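Local coordinates for protein homoserine O-acetyltransferase (PDB 3I1I) that probably transfers an acetyl group from acetyl-CoA to the hydroxyl of homoserine, using an alpha/beta hydrolase fold, at residues Asn326-Met329 and Val330-Gln334; Gly158-Ala161 and Gln162-Val166. One frame throughout, in Å; residues are numbered along the deposited sequence. Where two conformers were deposited one is given.

In the fold
Both interactions are stretches of about two and a half helical turns packed against the central mixed sheet, each on the connecting helix of a beta-alpha-beta unit: interaction 2 on helix 156-167 between strands 150-154 and 174-178, interaction 1 on helix 324-335 between strands 309-313 and 340-342. Their centres are about 15 Å apart, and they meet where Met329 SE packs against Gln162 OE1 at 3.5 Å. Asn181 also joins them, its backbone O bonded by Gln162 and its side chain weakly by Asn326. Interaction 2 is buried, just after the probable nucleophile elbow around Ser155, part of a likely triad with His351 and Asp318. Interaction 1 lies farther out, about 22 Å from the chain centre.

Interaction 1. Residues Asn326-Met329 and Val330-Gln334; sequences NYKM and VDLLQ
Four successive i to i+4 backbone hydrogen bonds join Asn326-Met329 to Val330-Gln334 in a regular alpha-helix, from Val330 N to Asn326 O (3.0 Å) through to Leu333 N to Met329 O (3.0 Å). The side chains pair along the helix at the same spacing. On the inner side, CG of the selenomethionine Met329 lies 4.2 Å from Leu333 CD1, an apolar contact. With Met329 CG anti to the backbone N (chi1 158°) and the chain extended beyond it, the selenium is carried away from the helix axis. Val330 sets CG2 beside its own backbone N, where this methyl packs 3.4 Å from Asn326 O, the oxygen that the same residue's N-H already uses. On the outer side, in one of its two deposited conformers, Lys328 bends at chi2, chi3 and chi4, and the end of its chain crosses the Leu332 branch at an angle, NZ 4.0 Å from CD2. In that conformer Lys328 NZ lies 5.1 Å from Asp331 OD2, but its placement is doubtful; the carboxylate has its salt bridge with Lys335. Asn326 gives its amide to Thr180 O, and Tyr327 OH bonds Glu344. Around this turn, Met329, Val330 and Leu333 pack on strand 309-313, Val330 and Leu333 also meet strand 340-342, and Leu303 of helix 299-304 touches Met329 and Leu332.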
ATOM      1  N   ASN A 326       8.094 -24.027   3.615  1.00 21.05           N
ATOM      2  CA  ASN A 326       7.658 -25.361   3.168  1.00 20.30           C
ATOM      3  C   ASN A 326       8.685 -26.415   3.629  1.00 20.38           C
ATOM      4  O   ASN A 326       8.318 -27.523   4.096  1.00 20.07           O
ATOM      5  CB  ASN A 326       7.490 -25.440   1.657  1.00 20.44           C
ATOM      6  CG  ASN A 326       6.222 -24.783   1.127  1.00 19.79           C
ATOM      7  OD1 ASN A 326       5.761 -25.173   0.058  1.00 22.85           O
ATOM      8  ND2 ASN A 326       5.659 -23.814   1.840  1.00 17.05           N
ATOM      9  N   TYR A 327       9.974 -26.079   3.504  1.00 19.91           N
ATOM     10  CA  TYR A 327      11.051 -26.996   3.916  1.00 19.64           C
ATOM     11  C   TYR A 327      11.012 -27.252   5.402  1.00 20.76           C
ATOM     12  O   TYR A 327      11.168 -28.387   5.859  1.00 19.36           O
ATOM     13  CB  TYR A 327      12.415 -26.462   3.512  1.00 19.26           C
ATOM     14  CG  TYR A 327      12.658 -26.562   2.029  1.00 19.37           C
ATOM     15  CD1 TYR A 327      13.053 -27.767   1.440  1.00 20.27           C
ATOM     16  CD2 TYR A 327      12.434 -25.471   1.200  1.00 20.39           C
ATOM     17  CE1 TYR A 327      13.226 -27.881   0.051  1.00 19.58           C
ATOM     18  CE2 TYR A 327      12.620 -25.556  -0.176  1.00 21.46           C
ATOM     19  CZ  TYR A 327      13.025 -26.755  -0.741  1.00 23.00           C
ATOM     20  OH  TYR A 327      13.221 -26.792  -2.103  1.00 26.40           O
ATOM     21  N   LYS A 328      10.759 -26.204   6.181  1.00 21.82           N
ATOM     22  CA  LYS A 328      10.693 -26.373   7.629  0.60 22.67           C
ATOM     23  C   LYS A 328       9.581 -27.369   7.992  1.00 22.17           C
ATOM     24  O   LYS A 328       9.812 -28.333   8.717  1.00 22.37           O
ATOM     25  CB  LYS A 328      10.460 -25.020   8.305  0.60 23.27           C
ATOM     26  CG  LYS A 328      10.369 -25.068   9.809  0.60 25.33           C
ATOM     27  CD  LYS A 328      11.758 -25.247  10.466  0.60 28.94           C
ATOM     28  CE  LYS A 328      11.991 -26.649  11.043  0.60 29.12           C
ATOM     29  NZ  LYS A 328      12.428 -26.498  12.463  0.60 28.76           N
HETATM   30  N   MSE A 329       8.392 -27.135   7.466  1.00 21.74           N
HETATM   31  CA  MSE A 329       7.213 -27.961   7.734  1.00 21.86           C
HETATM   32  C   MSE A 329       7.432 -29.421   7.358  1.00 21.12           C
HETATM   33  O   MSE A 329       7.094 -30.331   8.117  1.00 19.95           O
HETATM   34  CB  MSE A 329       6.021 -27.392   6.974  1.00 22.17           C
HETATM   35  CG  MSE A 329       4.895 -28.364   6.722  1.00 26.29           C
HETATM   36 SE   MSE A 329       3.369 -27.445   5.952  0.65 31.56          SE
HETATM   37  CE  MSE A 329       2.155 -28.957   5.640  1.00 26.16           C
ATOM     38  N   VAL A 330       8.002 -29.634   6.180  1.00 20.62           N
ATOM     39  CA  VAL A 330       8.249 -30.976   5.690  1.00 20.09           C
ATOM     40  C   VAL A 330       9.279 -31.676   6.572  1.00 21.39           C
ATOM     41  O   VAL A 330       9.170 -32.887   6.900  1.00 21.33           O
ATOM     42  CB  VAL A 330       8.601 -30.924   4.177  1.00 20.62           C
ATOM     43  CG1 VAL A 330       9.397 -32.171   3.692  1.00 17.54           C
ATOM     44  CG2 VAL A 330       7.261 -30.674   3.360  1.00 16.62           C
ATOM     45  N   ASP A 331      10.261 -30.911   7.018  1.00 22.07           N
ATOM     46  CA  ASP A 331      11.242 -31.466   7.908  1.00 22.45           C
ATOM     47  C   ASP A 331      10.599 -31.935   9.216  1.00 22.74           C
ATOM     48  O   ASP A 331      10.884 -33.070   9.690  1.00 22.03           O
ATOM     49  CB  ASP A 331      12.376 -30.490   8.169  1.00 22.47           C
ATOM     50  CG  ASP A 331      13.533 -31.150   8.892  1.00 26.03           C
ATOM     51  OD1 ASP A 331      14.079 -32.162   8.414  1.00 30.96           O
ATOM     52  OD2 ASP A 331      13.900 -30.679   9.977  1.00 34.45           O
ATOM     53  N   LEU A 332       9.719 -31.097   9.785  1.00 22.50           N
ATOM     54  CA  LEU A 332       9.034 -31.485  11.016  1.00 22.71           C
ATOM     55  C   LEU A 332       8.212 -32.749  10.806  1.00 22.61           C
ATOM     56  O   LEU A 332       8.269 -33.676  11.603  1.00 23.99           O
ATOM     57  CB  LEU A 332       8.157 -30.357  11.567  1.00 22.47           C
ATOM     58  CG  LEU A 332       8.923 -29.115  12.041  1.00 23.15           C
ATOM     59  CD1 LEU A 332       7.957 -27.932  12.318  1.00 18.90           C
ATOM     60  CD2 LEU A 332       9.849 -29.429  13.240  1.00 16.99           C
ATOM     61  N   LEU A 333       7.469 -32.818   9.723  1.00 22.91           N
ATOM     62  CA  LEU A 333       6.673 -34.022   9.448  1.00 23.35           C
ATOM     63  C   LEU A 333       7.546 -35.271   9.291  1.00 23.97           C
ATOM     64  O   LEU A 333       7.195 -36.336   9.789  1.00 25.90           O
ATOM     65  CB  LEU A 333       5.806 -33.837   8.200  1.00 22.95           C
ATOM     66  CG  LEU A 333       4.547 -32.982   8.350  1.00 22.72           C
ATOM     67  CD1 LEU A 333       4.061 -32.517   6.949  1.00 19.70           C
ATOM     68  CD2 LEU A 333       3.406 -33.735   9.176  1.00 17.98           C
ATOM     69  N   GLN A 334       8.683 -35.158   8.612  1.00 24.13           N
ATOM     70  CA  GLN A 334       9.571 -36.308   8.433  1.00 23.58           C
ATOM     71  C   GLN A 334      10.125 -36.769   9.768  1.00 24.07           C
ATOM     72  O   GLN A 334      10.175 -37.946  10.030  1.00 24.50           O
ATOM     73  CB  GLN A 334      10.700 -36.004   7.468  1.00 22.96           C
ATOM     74  CG  GLN A 334      10.226 -35.893   6.043  1.00 24.37           C
ATOM     75  CD  GLN A 334      11.284 -35.397   5.084  1.00 24.30           C
ATOM     76  OE1 GLN A 334      12.401 -35.137   5.476  1.00 25.46           O
ATOM     77  NE2 GLN A 334      10.928 -35.264   3.817  1.00 22.65           N
TER

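Interaction 2. Residues Gly158-Ala161 and Gln162-Val166; sequences GMIA and QQWAV
Gln162 reaches back along helix 156-167 to Gly158, and both its backbone N and its side-chain NE2 donate to Gly158 O. The backbone bond is 2.9 Å from Gln162 N to Gly158 O and the amide bond 3.0 Å from Gln162 NE2 to the same oxygen. The two donors come from opposite faces of the carbonyl plane. The oxygen lies almost in the plane of the Gln162 amide, but NE2 stands about 60° above the carbonyl plane, away from a lone pair. Setting CG beside the backbone N (chi1 -78°) with the chain extended beyond it folds the side chain back over this carbonyl. Two residues further along, Ile160 CG2 packs 4.0 Å from Trp164 CD1, and Ile160 O sits at the edge of the indole, in its plane, 3.4 Å from CD1. That oxygen also accepts Trp164 N in a nearly straight bond (166° at the hydrogen). Farther out, NE2 of Gln162 gives a second hydrogen bond to Asn181 O, and Trp164 NE1 bonds Gln136 of helix 129-142. Ala161, Gln162 and Ala165 rest on Met175 of strand 174-178. With both amide hydrogens used, Gln162 is held against rotation, and this buried side chain ties the start of the helix following the probable nucleophile elbow to the loop beyond the next strand.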
ATOM      1  N   GLY A 158      -4.458 -23.739  -0.852  1.00 20.20           N
ATOM      2  CA  GLY A 158      -3.573 -24.585  -0.067  1.00 21.02           C
ATOM      3  C   GLY A 158      -3.689 -24.407   1.449  1.00 20.81           C
ATOM      4  O   GLY A 158      -3.362 -25.306   2.205  1.00 21.46           O
HETATM    5  N   MSE A 159      -4.124 -23.237   1.885  1.00 20.80           N
HETATM    6  CA  MSE A 159      -4.350 -22.968   3.300  1.00 21.05           C
HETATM    7  C   MSE A 159      -5.524 -23.796   3.804  1.00 20.81           C
HETATM    8  O   MSE A 159      -5.443 -24.396   4.867  1.00 20.78           O
HETATM    9  CB  MSE A 159      -4.626 -21.482   3.538  1.00 21.13           C
HETATM   10  CG  MSE A 159      -3.406 -20.607   3.222  1.00 22.83           C
HETATM   11 SE   MSE A 159      -3.718 -18.683   3.296  0.65 27.09          SE
HETATM   12  CE  MSE A 159      -1.941 -18.206   2.749  1.00 26.67           C
ATOM     13  N   ILE A 160      -6.606 -23.821   3.022  1.00 19.91           N
ATOM     14  CA  ILE A 160      -7.736 -24.647   3.309  1.00 18.73           C
ATOM     15  C   ILE A 160      -7.317 -26.122   3.300  1.00 18.66           C
ATOM     16  O   ILE A 160      -7.669 -26.892   4.212  1.00 17.92           O
ATOM     17  CB  ILE A 160      -8.871 -24.417   2.312  1.00 19.07           C
ATOM     18  CG1 ILE A 160      -9.378 -22.977   2.408  1.00 18.57           C
ATOM     19  CG2 ILE A 160     -10.001 -25.418   2.545  1.00 17.06           C
ATOM     20  CD1 ILE A 160      -9.846 -22.351   1.032  1.00 16.51           C
ATOM     21  N   ALA A 161      -6.523 -26.516   2.323  1.00 18.56           N
ATOM     22  CA  ALA A 161      -6.125 -27.926   2.249  1.00 18.80           C
ATOM     23  C   ALA A 161      -5.320 -28.293   3.484  1.00 19.28           C
ATOM     24  O   ALA A 161      -5.386 -29.425   3.971  1.00 18.90           O
ATOM     25  CB  ALA A 161      -5.332 -28.211   0.994  1.00 17.64           C
ATOM     26  N   GLN A 162      -4.532 -27.343   3.984  1.00 19.36           N
ATOM     27  CA  GLN A 162      -3.703 -27.665   5.123  1.00 19.56           C
ATOM     28  C   GLN A 162      -4.578 -27.805   6.360  1.00 18.56           C
ATOM     29  O   GLN A 162      -4.311 -28.638   7.201  1.00 17.06           O
ATOM     30  CB  GLN A 162      -2.615 -26.621   5.343  1.00 19.75           C
ATOM     31  CG  GLN A 162      -1.445 -26.752   4.406  1.00 22.44           C
ATOM     32  CD  GLN A 162      -0.540 -25.520   4.469  1.00 24.70           C
ATOM     33  OE1 GLN A 162       0.490 -25.548   5.119  1.00 23.92           O
ATOM     34  NE2 GLN A 162      -0.951 -24.433   3.809  1.00 25.87           N
ATOM     35  N   GLN A 163      -5.614 -26.991   6.457  1.00 18.44           N
ATOM     36  CA  GLN A 163      -6.541 -27.075   7.589  1.00 19.37           C
ATOM     37  C   GLN A 163      -7.286 -28.427   7.592  1.00 19.63           C
ATOM     38  O   GLN A 163      -7.437 -29.059   8.633  1.00 20.30           O
ATOM     39  CB  GLN A 163      -7.495 -25.885   7.573  1.00 19.78           C
ATOM     40  CG  GLN A 163      -6.831 -24.546   7.910  1.00 20.26           C
ATOM     41  CD  GLN A 163      -6.460 -24.437   9.388  1.00 23.57           C
ATOM     42  OE1 GLN A 163      -6.372 -25.444  10.098  1.00 24.11           O
ATOM     43  NE2 GLN A 163      -6.247 -23.206   9.861  1.00 23.98           N
ATOM     44  N   TRP A 164      -7.642 -28.924   6.422  1.00 19.85           N
ATOM     45  CA  TRP A 164      -8.146 -30.297   6.294  1.00 20.60           C
ATOM     46  C   TRP A 164      -7.186 -31.365   6.837  1.00 20.35           C
ATOM     47  O   TRP A 164      -7.578 -32.249   7.605  1.00 19.57           O
ATOM     48  CB  TRP A 164      -8.398 -30.640   4.820  1.00 20.97           C
ATOM     49  CG  TRP A 164      -9.748 -30.353   4.363  1.00 20.76           C
ATOM     50  CD1 TRP A 164     -10.172 -29.215   3.803  1.00 19.72           C
ATOM     51  CD2 TRP A 164     -10.875 -31.242   4.393  1.00 19.93           C
ATOM     52  NE1 TRP A 164     -11.486 -29.323   3.471  1.00 21.50           N
ATOM     53  CE2 TRP A 164     -11.947 -30.557   3.841  1.00 19.73           C
ATOM     54  CE3 TRP A 164     -11.072 -32.537   4.852  1.00 19.19           C
ATOM     55  CZ2 TRP A 164     -13.204 -31.122   3.707  1.00 21.69           C
ATOM     56  CZ3 TRP A 164     -12.329 -33.104   4.713  1.00 19.83           C
ATOM     57  CH2 TRP A 164     -13.375 -32.397   4.171  1.00 20.49           C
ATOM     58  N   ALA A 165      -5.933 -31.290   6.400  1.00 19.98           N
ATOM     59  CA  ALA A 165      -4.931 -32.262   6.815  1.00 19.87           C
ATOM     60  C   ALA A 165      -4.710 -32.242   8.348  1.00 19.84           C
ATOM     61  O   ALA A 165      -4.572 -33.293   8.992  1.00 20.06           O
ATOM     62  CB  ALA A 165      -3.623 -32.027   6.073  1.00 19.10           C
ATOM     63  N   VAL A 166      -4.705 -31.057   8.927  1.00 19.67           N
ATOM     64  CA  VAL A 166      -4.544 -30.923  10.376  1.00 20.13           C
ATOM     65  C   VAL A 166      -5.815 -31.395  11.119  1.00 21.09           C
ATOM     66  O   VAL A 166      -5.737 -32.212  12.013  1.00 21.31           O
ATOM     67  CB  VAL A 166      -4.189 -29.460  10.769  1.00 19.23           C
ATOM     68  CG1 VAL A 166      -4.304 -29.247  12.265  1.00 17.93           C
ATOM     69  CG2 VAL A 166      -2.790 -29.127  10.269  1.00 17.43           C
TER